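Local coordinates for protein lovastatin nonaketide synthase, polyketide synthase component (Aspergillus terreus, PDB 7CPX) that builds dihydromonacolin L, the nonaketide precursor of lovastatin, from nine malonyl-CoA units and a methyl group of S-adenosyl-L-methionine, working together with LovC, at residues M225-R231 with D240-R244; S232-D236 with D328-A332; H1376-L1381 with L1408-F1412. The protein carries 2 engineered substitutions. All coordinates share one frame; numbering follows the deposited sequence.

Contact 1 of 3, residues M225-R231 with D240-R244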
# COMPACT_ATOMS: atom_id res chain seq x y z
N MET A 225 -0.33 12.45 -29.54
CA MET A 225 0.22 13.72 -30.00
C MET A 225 1.74 13.67 -30.08
O MET A 225 2.33 14.21 -31.02
CB MET A 225 -0.22 14.85 -29.06
CG MET A 225 -1.72 15.09 -29.06
SD MET A 225 -2.26 16.12 -27.68
CE MET A 225 -1.32 17.62 -27.99
N LEU A 226 2.39 13.04 -29.11
CA LEU A 226 3.84 13.01 -29.07
C LEU A 226 4.40 12.10 -30.15
O LEU A 226 3.73 11.20 -30.66
CB LEU A 226 4.34 12.55 -27.70
CG LEU A 226 3.85 13.35 -26.50
CD1 LEU A 226 4.60 12.95 -25.24
CD2 LEU A 226 3.99 14.84 -26.74
N SER A 227 5.66 12.33 -30.49
CA SER A 227 6.35 11.52 -31.48
C SER A 227 6.99 10.31 -30.80
O SER A 227 7.90 10.49 -29.99
CB SER A 227 7.42 12.34 -32.20
OG SER A 227 8.17 11.53 -33.08
N PRO A 228 6.55 9.09 -31.09
CA PRO A 228 7.24 7.93 -30.50
C PRO A 228 8.70 7.85 -30.87
O PRO A 228 9.52 7.41 -30.06
CB PRO A 228 6.44 6.73 -31.05
CG PRO A 228 5.75 7.24 -32.26
CD PRO A 228 5.44 8.68 -31.97
N SER A 229 9.06 8.29 -32.08
CA SER A 229 10.46 8.35 -32.47
C SER A 229 11.24 9.36 -31.63
O SER A 229 12.47 9.29 -31.59
CB SER A 229 10.59 8.70 -33.95
OG SER A 229 9.95 9.94 -34.23
N GLY A 230 10.55 10.29 -30.98
CA GLY A 230 11.21 11.25 -30.12
C GLY A 230 11.71 12.49 -30.81
O GLY A 230 12.54 13.21 -30.23
N ARG A 231 11.23 12.78 -32.02
CA ARG A 231 11.67 13.95 -32.76
C ARG A 231 10.51 14.52 -33.55
O ARG A 231 9.72 13.77 -34.13
CB ARG A 231 12.84 13.62 -33.69
CG ARG A 231 14.08 13.18 -32.96
CD ARG A 231 15.22 12.84 -33.90
NE ARG A 231 16.41 12.40 -33.19
CZ ARG A 231 16.59 11.16 -32.74
NH1 ARG A 231 15.68 10.22 -32.91
NH2 ARG A 231 17.72 10.87 -32.10
N ASP A 240 5.11 11.59 -36.93
CA ASP A 240 4.33 10.73 -36.05
C ASP A 240 4.00 11.42 -34.73
O ASP A 240 3.73 10.74 -33.73
CB ASP A 240 5.07 9.42 -35.78
CG ASP A 240 6.48 9.64 -35.27
OD1 ASP A 240 6.88 10.82 -35.15
OD2 ASP A 240 7.18 8.65 -35.00
N GLY A 241 4.02 12.75 -34.69
CA GLY A 241 3.77 13.53 -33.50
C GLY A 241 4.83 14.59 -33.34
O GLY A 241 5.56 14.93 -34.28
N TYR A 242 4.91 15.14 -32.13
CA TYR A 242 5.91 16.15 -31.80
C TYR A 242 6.68 15.73 -30.56
O TYR A 242 6.10 15.18 -29.62
CB TYR A 242 5.26 17.52 -31.58
CG TYR A 242 4.36 17.63 -30.37
CD1 TYR A 242 4.89 17.83 -29.10
CD2 TYR A 242 2.99 17.55 -30.49
CE1 TYR A 242 4.08 17.94 -28.00
CE2 TYR A 242 2.16 17.65 -29.39
CZ TYR A 242 2.72 17.85 -28.15
OH TYR A 242 1.90 17.95 -27.04
N ALA A 243 7.98 15.99 -30.57
CA ALA A 243 8.84 15.67 -29.45
C ALA A 243 8.85 16.84 -28.47
O ALA A 243 9.18 17.97 -28.85
CB ALA A 243 10.26 15.37 -29.93
N ARG A 244 8.48 16.57 -27.23
CA ARG A 244 8.48 17.61 -26.21
C ARG A 244 9.90 18.14 -26.01
O ARG A 244 10.87 17.39 -26.09
CB ARG A 244 7.93 17.07 -24.89
CG ARG A 244 6.43 16.86 -24.89
CD ARG A 244 5.95 16.33 -23.55
NE ARG A 244 6.57 17.03 -22.43
CZ ARG A 244 6.27 18.27 -22.08
NH1 ARG A 244 5.36 18.97 -22.73
NH2 ARG A 244 6.91 18.83 -21.05
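Leu226 and Tyr242 lie across from each other where the long loop after helix 214-222 returns on itself, and a single beta bridge links their backbones. Two bonds make the bridge: Tyr242 N gives to Met225 O at 3.0 Å, and Ser227 N gives to Tyr242 O at 3.0 Å. Gly241 runs close against the Met225 carbonyl, its CA 2.9 Å from Met225 O, at a positive phi that suits a glycine.

Polar side chains gather at one end. Asp240 CG stands between its own backbone N and carbonyl carbon (chi1 53°), which brings the carboxylate up to the type I turn Ser227-Gly230. There OD1 lies 2.5 Å from Ser227 OG, and OD2 lies 3.2 Å from Ser229 OG. Ser229 N adds a weak bond to OD2. Since Ser227 OG also comes within 2.9 Å of Arg231 O, the carboxylate and two hydroxyls form one network that ties the turn to Asp240.

Met225 and Leu226 supply apolar packing to Tyr242. Leu226 CD2 approaches its ring obliquely, 3.3 Å from CE1, while Met225 runs alongside and ends with CE in the ring plane, at the edge near OH. Farther along, Ala243 CB rests on the backbone of Gly230 and Arg231, 3.5 Å from Arg231 CA.

The phenol hydroxyl is bonded to Glu369, and the ring meets that of His367. Tyr242 thereby borders the predicted Cys181, His320 and His367 centre, the Cys-His-His active site characteristic of thiolase-fold ketosynthases, consistent with the folded loop lining part of it.

Contact 2 of 3, residues S232-D236 with D328-A332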
# COMPACT_ATOMS: atom_id res chain seq x y z
N SER A 232 10.41 15.85 -33.57
CA SER A 232 9.35 16.55 -34.30
C SER A 232 9.78 16.66 -35.76
O SER A 232 10.34 17.66 -36.20
CB SER A 232 9.09 17.92 -33.70
OG SER A 232 8.73 17.82 -32.33
N ARG A 233 9.50 15.60 -36.53
CA ARG A 233 9.87 15.56 -37.94
C ARG A 233 8.90 16.44 -38.71
O ARG A 233 7.86 15.99 -39.20
CB ARG A 233 9.86 14.12 -38.45
CG ARG A 233 10.87 13.22 -37.77
CD ARG A 233 10.94 11.86 -38.45
NE ARG A 233 12.32 11.43 -38.65
CZ ARG A 233 13.04 10.80 -37.74
NH1 ARG A 233 12.56 10.50 -36.55
NH2 ARG A 233 14.29 10.45 -38.04
N MET A 234 9.25 17.72 -38.82
CA MET A 234 8.39 18.68 -39.50
C MET A 234 8.20 18.29 -40.96
O MET A 234 9.17 18.11 -41.70
CB MET A 234 9.01 20.08 -39.40
CG MET A 234 8.34 21.13 -40.26
SD MET A 234 9.17 22.73 -40.15
CE MET A 234 8.37 23.60 -41.49
N TRP A 235 6.93 18.17 -41.36
CA TRP A 235 6.53 17.97 -42.75
C TRP A 235 7.19 16.75 -43.39
O TRP A 235 7.19 16.62 -44.62
CB TRP A 235 6.82 19.20 -43.61
CG TRP A 235 6.08 20.44 -43.18
CD1 TRP A 235 5.41 20.64 -42.02
CD2 TRP A 235 5.95 21.65 -43.93
NE1 TRP A 235 4.86 21.90 -41.99
CE2 TRP A 235 5.18 22.54 -43.16
CE3 TRP A 235 6.40 22.08 -45.18
CZ2 TRP A 235 4.85 23.82 -43.59
CZ3 TRP A 235 6.08 23.35 -45.61
CH2 TRP A 235 5.31 24.20 -44.82
N ASP A 236 7.75 15.85 -42.59
CA ASP A 236 8.45 14.69 -43.12
C ASP A 236 7.51 13.48 -43.17
O ASP A 236 6.51 13.40 -42.46
CB ASP A 236 9.67 14.35 -42.26
CG ASP A 236 10.55 13.30 -42.89
OD1 ASP A 236 11.28 13.63 -43.84
OD2 ASP A 236 10.52 12.14 -42.43
N ASP A 328 0.68 19.15 -39.64
CA ASP A 328 1.64 19.69 -40.60
C ASP A 328 1.02 19.95 -41.96
O ASP A 328 1.27 21.02 -42.54
CB ASP A 328 2.84 18.74 -40.71
CG ASP A 328 3.75 18.81 -39.50
OD1 ASP A 328 3.41 19.52 -38.53
OD2 ASP A 328 4.82 18.16 -39.52
N PRO A 329 0.24 19.04 -42.55
CA PRO A 329 -0.39 19.36 -43.84
C PRO A 329 -1.28 20.58 -43.78
O PRO A 329 -1.30 21.38 -44.72
CB PRO A 329 -1.20 18.09 -44.16
CG PRO A 329 -0.56 17.01 -43.35
CD PRO A 329 -0.09 17.68 -42.10
N GLN A 330 -2.02 20.76 -42.68
CA GLN A 330 -2.86 21.94 -42.54
C GLN A 330 -2.02 23.21 -42.55
O GLN A 330 -2.37 24.20 -43.21
CB GLN A 330 -3.68 21.86 -41.26
CG GLN A 330 -4.63 20.67 -41.20
CD GLN A 330 -5.87 20.86 -42.05
OE1 GLN A 330 -6.11 21.94 -42.59
NE2 GLN A 330 -6.66 19.80 -42.18
N GLU A 331 -0.90 23.20 -41.82
CA GLU A 331 -0.03 24.37 -41.78
C GLU A 331 0.57 24.65 -43.15
O GLU A 331 0.67 25.81 -43.57
CB GLU A 331 1.07 24.17 -40.75
CG GLU A 331 2.00 25.35 -40.62
CD GLU A 331 2.98 25.20 -39.48
OE1 GLU A 331 3.26 24.05 -39.09
OE2 GLU A 331 3.45 26.23 -38.97
N ALA A 332 1.01 23.60 -43.85
CA ALA A 332 1.58 23.80 -45.18
C ALA A 332 0.55 24.38 -46.13
O ALA A 332 0.85 25.29 -46.91
CB ALA A 332 2.13 22.48 -45.71
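Trp235 lays the six-membered ring of its indole over the methyl of Ala332, whose CB is 3.8 Å from the ring centroid and only 15° off the ring normal, a CH-pi contact. Met234 CE covers the opposite face, so the indole is sandwiched between a residue of helix 327-339 and its own neighbour in the chain. Val358 of strand 356-358 touches both Met234 and Trp235.

The backbone takes part as well. Trp235 is the third residue of a type II turn from Arg233 to Asp236 and has the positive phi expected there. Its N-H gives a nearly straight hydrogen bond (173°) to Asp328 OD2, 2.8 Å away, reaching that oxygen from above the carboxylate plane. With CG beside the backbone N, anti to the carbonyl carbon (chi1 -62°), the indole swings to the same side as the N-H, and Asp328 meets both: its CB lies 3.5 Å from Trp235 CD1. Asp328 OD2 is also near the indole plane, at the edge, with the ring and carboxylate planes well turned against each other.

Glu331 comes to that edge by an extended chain. Its OE1 lies in the plane of the ring but 3.9 Å from Trp235 NE1, longer than a hydrogen bond, and is bonded instead to Gly321 N. The same side chain packs on His320, a predicted active-site residue.

Both oxygens of the buried Asp328 receive backbone N-H groups, OD2 from Trp235 and OD1, weakly, from Gly323, and these bonds join two loops to helix 327-339. Together with a place near the N-terminal end of the helix, they would probably favour a negative charge on the carboxylate.

Contact 3 of 3, residues H1376-L1381 with L1408-F1412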
# COMPACT_ATOMS: atom_id res chain seq x y z
N HIS A 1376 -63.23 -35.67 10.98
CA HIS A 1376 -63.07 -34.28 11.40
C HIS A 1376 -63.60 -33.31 10.35
O HIS A 1376 -64.59 -32.61 10.61
CB HIS A 1376 -61.61 -33.97 11.71
CG HIS A 1376 -61.32 -32.51 11.86
ND1 HIS A 1376 -61.88 -31.75 12.86
CD2 HIS A 1376 -60.54 -31.67 11.14
CE1 HIS A 1376 -61.46 -30.50 12.75
NE2 HIS A 1376 -60.64 -30.43 11.71
N PRO A 1377 -63.00 -33.24 9.16
CA PRO A 1377 -63.40 -32.18 8.22
C PRO A 1377 -64.86 -32.24 7.81
O PRO A 1377 -65.53 -31.20 7.78
CB PRO A 1377 -62.46 -32.39 7.03
CG PRO A 1377 -62.12 -33.84 7.08
CD PRO A 1377 -62.05 -34.18 8.54
N HIS A 1378 -65.38 -33.43 7.51
CA HIS A 1378 -66.73 -33.53 6.96
C HIS A 1378 -67.77 -33.06 7.97
O HIS A 1378 -68.54 -32.12 7.71
CB HIS A 1378 -67.01 -34.98 6.53
CG HIS A 1378 -68.38 -35.19 5.99
ND1 HIS A 1378 -69.02 -34.27 5.19
CD2 HIS A 1378 -69.24 -36.23 6.12
CE1 HIS A 1378 -70.22 -34.72 4.85
NE2 HIS A 1378 -70.37 -35.91 5.41
N VAL A 1379 -67.83 -33.71 9.14
CA VAL A 1379 -68.83 -33.34 10.13
C VAL A 1379 -68.53 -31.98 10.74
O VAL A 1379 -69.45 -31.28 11.18
CB VAL A 1379 -68.93 -34.43 11.21
CG1 VAL A 1379 -67.82 -34.28 12.23
CG2 VAL A 1379 -70.30 -34.40 11.87
N ARG A 1380 -67.26 -31.56 10.77
CA ARG A 1380 -66.94 -30.21 11.22
C ARG A 1380 -67.54 -29.18 10.28
O ARG A 1380 -68.08 -28.16 10.73
CB ARG A 1380 -65.42 -30.04 11.31
CG ARG A 1380 -64.97 -28.70 11.87
CD ARG A 1380 -65.48 -28.49 13.29
NE ARG A 1380 -64.83 -27.37 13.95
CZ ARG A 1380 -65.11 -26.96 15.18
NH1 ARG A 1380 -66.05 -27.55 15.91
NH2 ARG A 1380 -64.45 -25.93 15.69
N LEU A 1381 -67.46 -29.41 8.96
CA LEU A 1381 -68.14 -28.54 8.01
C LEU A 1381 -69.64 -28.63 8.18
O LEU A 1381 -70.35 -27.62 8.03
CB LEU A 1381 -67.74 -28.91 6.59
CG LEU A 1381 -66.42 -28.33 6.10
CD1 LEU A 1381 -66.08 -28.92 4.75
CD2 LEU A 1381 -66.49 -26.81 6.01
N LEU A 1408 -62.71 -25.21 5.91
CA LEU A 1408 -62.49 -26.65 5.90
C LEU A 1408 -62.98 -27.36 4.64
O LEU A 1408 -62.75 -28.57 4.52
CB LEU A 1408 -63.17 -27.30 7.13
CG LEU A 1408 -62.64 -26.87 8.50
CD1 LEU A 1408 -63.41 -25.67 9.03
CD2 LEU A 1408 -62.72 -28.03 9.48
N LEU A 1409 -63.63 -26.67 3.71
CA LEU A 1409 -64.09 -27.35 2.49
C LEU A 1409 -62.91 -27.92 1.72
O LEU A 1409 -62.98 -29.04 1.20
CB LEU A 1409 -64.90 -26.39 1.62
CG LEU A 1409 -65.45 -26.98 0.31
CD1 LEU A 1409 -66.48 -28.06 0.58
CD2 LEU A 1409 -66.05 -25.87 -0.54
N THR A 1410 -61.82 -27.16 1.62
CA THR A 1410 -60.59 -27.72 1.06
C THR A 1410 -60.10 -28.89 1.90
O THR A 1410 -59.66 -29.91 1.36
CB THR A 1410 -59.51 -26.63 0.96
OG1 THR A 1410 -59.92 -25.63 0.03
CG2 THR A 1410 -58.19 -27.23 0.52
N GLU A 1411 -60.17 -28.76 3.22
CA GLU A 1411 -59.82 -29.87 4.09
C GLU A 1411 -60.76 -31.05 3.88
O GLU A 1411 -60.33 -32.21 3.92
CB GLU A 1411 -59.85 -29.43 5.56
CG GLU A 1411 -58.88 -28.31 5.88
CD GLU A 1411 -58.88 -27.94 7.35
OE1 GLU A 1411 -59.64 -28.57 8.12
OE2 GLU A 1411 -58.13 -27.03 7.74
N PHE A 1412 -62.05 -30.78 3.65
CA PHE A 1412 -62.98 -31.86 3.36
C PHE A 1412 -62.59 -32.59 2.08
O PHE A 1412 -62.64 -33.82 2.02
CB PHE A 1412 -64.40 -31.31 3.26
CG PHE A 1412 -65.37 -32.23 2.57
CD1 PHE A 1412 -65.90 -33.32 3.24
CD2 PHE A 1412 -65.75 -32.00 1.26
CE1 PHE A 1412 -66.79 -34.17 2.61
CE2 PHE A 1412 -66.64 -32.85 0.62
CZ PHE A 1412 -67.16 -33.93 1.30
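Leu1381 pushes its two methyls into the beginning of helix 1409-1415: CD2 is 3.5 Å from Leu1408 CB, and CD1 is 3.3 Å from Phe1412 CB. The Leu1381 and Leu1408 side chains run antiparallel past one another. At its far end Leu1408 sets CD2 3.4 Å from Arg1380 CG, beside the place where the arginine chain bends at chi2 (61°); Arg1380 NH1 has a weak hydrogen bond to Gln1383.

His1378 and Phe1412 share their first torsion. Each holds CG anti to the backbone N (chi1 179° and 163°), which carries the ring away from that N. The two side chains also extend in a common direction. Their rings meet obliquely, His1378 ND1 coming 3.4 Å from Phe1412 CE1, and His1378 NE2 is hydrogen-bonded to Arg1556 O. Pro1377 CB lies 3.7 Å from Phe1412 CA, where the two backbones come nearest (Pro1377 CA to Phe1412 CA 4.9 Å). No hydrogen bond crosses the contact, which rests on side-chain packing.

Around it, Val1379 turns from this contact to helix 1361-1370, while Ile1560 of helix 1554-1561 touches both Leu1381 and Leu1409; helix 1376-1386 is thus packed among three other helices.

In the fold
Contacts 1 and 2 are neighbours in the ketosynthase, their centres 12 Å apart. Along the chain their segments alternate: 232-236 lies between the two halves of contact 1, and 328-332 follows much later on helix 327-339. They touch through a probable hydrogen bond between Ser232 OG and Ala243 N, so one loop between helix 214-222 and strand 247-255 serves both, linking surroundings of the predicted catalytic residues. Contact 3 comes last, on helices 1376-1386 and 1409-1415, across the chain's centre, its own centre about 91 Å from that of contact 1 and about 97 Å from that of contact 2. It touches neither, and belongs to a separate part of this multidomain synthase.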